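Side-chain contact in glycine betaine/carnitine/choline ABC transporter (Staphylococcus aureus subsp. aureus Mu50, PDB 3O66), which probably serves as the substrate-binding component of an ABC transporter that takes up glycine betaine, carnitine or choline: residues R201-D206 against L256-D261. Residues are numbered along the deposited sequence; the frame is centred on the assembly and turned at random.
Sequences RIAAYD and LNYEAD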
# COMPACT_ATOMS: atom_id res chain seq x y z
N ARG A 201 12.12 -5.30 -0.55
CA ARG A 201 13.56 -5.09 -0.51
C ARG A 201 13.95 -4.11 0.58
O ARG A 201 15.12 -4.07 1.01
CB ARG A 201 14.11 -4.73 -1.90
CG ARG A 201 14.13 -5.96 -2.83
CD ARG A 201 14.21 -5.58 -4.29
NE ARG A 201 12.97 -4.95 -4.76
CZ ARG A 201 12.56 -5.00 -6.02
NH1 ARG A 201 11.44 -4.41 -6.40
NH2 ARG A 201 13.32 -5.63 -6.92
N ILE A 202 12.98 -3.34 1.05
CA ILE A 202 13.25 -2.47 2.20
C ILE A 202 13.59 -3.35 3.41
O ILE A 202 14.50 -3.04 4.18
CB ILE A 202 12.05 -1.55 2.52
CG1 ILE A 202 11.85 -0.52 1.39
CG2 ILE A 202 12.27 -0.87 3.85
CD1 ILE A 202 10.48 0.17 1.42
N ALA A 203 12.88 -4.47 3.55
CA ALA A 203 13.19 -5.47 4.58
C ALA A 203 14.44 -6.28 4.20
O ALA A 203 15.29 -6.57 5.05
CB ALA A 203 11.96 -6.43 4.84
N ALA A 204 14.58 -6.64 2.94
CA ALA A 204 15.71 -7.49 2.58
C ALA A 204 17.05 -6.78 2.77
O ALA A 204 18.05 -7.42 3.15
CB ALA A 204 15.58 -8.01 1.16
N TYR A 205 17.07 -5.47 2.50
CA TYR A 205 18.30 -4.69 2.50
C TYR A 205 18.39 -3.72 3.66
O TYR A 205 19.33 -2.91 3.73
CB TYR A 205 18.44 -3.89 1.20
CG TYR A 205 18.34 -4.73 -0.05
CD1 TYR A 205 18.65 -6.09 -0.03
CD2 TYR A 205 18.01 -4.14 -1.26
CE1 TYR A 205 18.57 -6.86 -1.17
CE2 TYR A 205 17.94 -4.90 -2.42
CZ TYR A 205 18.22 -6.26 -2.37
OH TYR A 205 18.15 -7.01 -3.50
N ASP A 206 17.44 -3.84 4.59
CA ASP A 206 17.39 -3.00 5.79
C ASP A 206 17.50 -1.51 5.43
O ASP A 206 18.31 -0.78 5.99
CB ASP A 206 18.48 -3.44 6.80
CG ASP A 206 18.21 -2.95 8.21
OD1 ASP A 206 17.05 -2.67 8.57
OD2 ASP A 206 19.18 -2.85 8.98
N LEU A 256 6.31 -9.09 4.87
CA LEU A 256 5.44 -10.04 4.18
C LEU A 256 5.74 -10.01 2.70
O LEU A 256 5.85 -11.06 2.07
CB LEU A 256 3.95 -9.69 4.43
CG LEU A 256 3.50 -9.93 5.88
CD1 LEU A 256 2.10 -9.33 6.06
CD2 LEU A 256 3.56 -11.43 6.27
N ASN A 257 5.90 -8.82 2.13
CA ASN A 257 6.25 -8.74 0.70
C ASN A 257 7.57 -9.46 0.41
O ASN A 257 7.73 -10.10 -0.64
CB ASN A 257 6.33 -7.31 0.22
CG ASN A 257 4.98 -6.74 -0.12
OD1 ASN A 257 4.08 -7.47 -0.61
ND2 ASN A 257 4.79 -5.46 0.15
N TYR A 258 8.51 -9.37 1.35
CA TYR A 258 9.82 -10.01 1.18
C TYR A 258 9.65 -11.53 1.10
O TYR A 258 10.34 -12.21 0.31
CB TYR A 258 10.75 -9.61 2.34
CG TYR A 258 12.12 -10.28 2.38
CD1 TYR A 258 12.88 -10.43 1.22
CD2 TYR A 258 12.67 -10.67 3.60
CE1 TYR A 258 14.16 -11.03 1.27
CE2 TYR A 258 13.93 -11.26 3.66
CZ TYR A 258 14.67 -11.43 2.50
OH TYR A 258 15.91 -12.01 2.59
N GLU A 259 8.75 -12.05 1.92
CA GLU A 259 8.48 -13.48 1.98
C GLU A 259 8.03 -13.97 0.59
O GLU A 259 8.39 -15.06 0.17
CB GLU A 259 7.38 -13.79 3.01
CG GLU A 259 7.77 -13.57 4.47
CD GLU A 259 8.83 -14.52 4.96
OE1 GLU A 259 8.60 -15.75 4.96
OE2 GLU A 259 9.91 -14.03 5.37
N ALA A 260 7.21 -13.17 -0.09
CA ALA A 260 6.74 -13.57 -1.44
C ALA A 260 7.73 -13.25 -2.58
O ALA A 260 8.01 -14.10 -3.41
CB ALA A 260 5.37 -12.98 -1.74
N ASP A 261 8.30 -12.06 -2.57
CA ASP A 261 9.14 -11.58 -3.67
C ASP A 261 10.61 -11.92 -3.56
O ASP A 261 11.26 -12.17 -4.56
CB ASP A 261 9.00 -10.06 -3.82
CG ASP A 261 7.64 -9.64 -4.30
OD1 ASP A 261 6.92 -10.45 -4.94
OD2 ASP A 261 7.28 -8.48 -4.00
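Tyr258 reaches Ala204 because its first torsion sets CG anti to the backbone N (chi1 175°), sending the ring out from helix 250-261 along the flank of helix 200-204. The second torsion (chi2 43°) turns the ring so that one face is laid on Ala204. Ala204 CB makes a CH-pi contact there, 3.8 Å from the centroid of the Tyr258 ring and 30° off the ring normal. The methyl is displaced toward one side of the ring: Ala204 CB is 3.3 Å from Tyr258 CE1 and 3.6 Å from Tyr258 CD1, while CZ is a little farther. Ala204 CA lies over the same face, 4.0 Å above the ring plane, so backbone as well as methyl supports the aromatic ring. Nearer the root of the tyrosine, Ala203 CB meets Tyr258 CB at 4.2 Å, and the methyl lies oblique to the ring. Two small side chains thus let the tyrosine lie close against helix 200-204.

No hydrogen bond joins the segments. Arg201 NH1 and Asp261 OD2 are 6.3 Å apart, too far for a salt bridge, although their opposite charges may attract weakly. Each has another partner: Arg201 pairs with Asp199, and Asp261 OD1 bonds to Ser19 OG. Asn257, one residue before the tyrosine, donates from ND2 to Thr198 O, just ahead of helix 200-204, and to Glu20 OE1 on helix 19-35, so one amide links helix 250-261 to both. The interface is small, 143 Å² in all, and lies toward the surface. It is a helix-to-helix contact between the two alpha/beta lobes of a periplasmic-binding-protein-like fold, joining helix 200-204, which follows strand 192-196 of one sheet, to helix 250-261, packed against helix 19-35 of the other lobe.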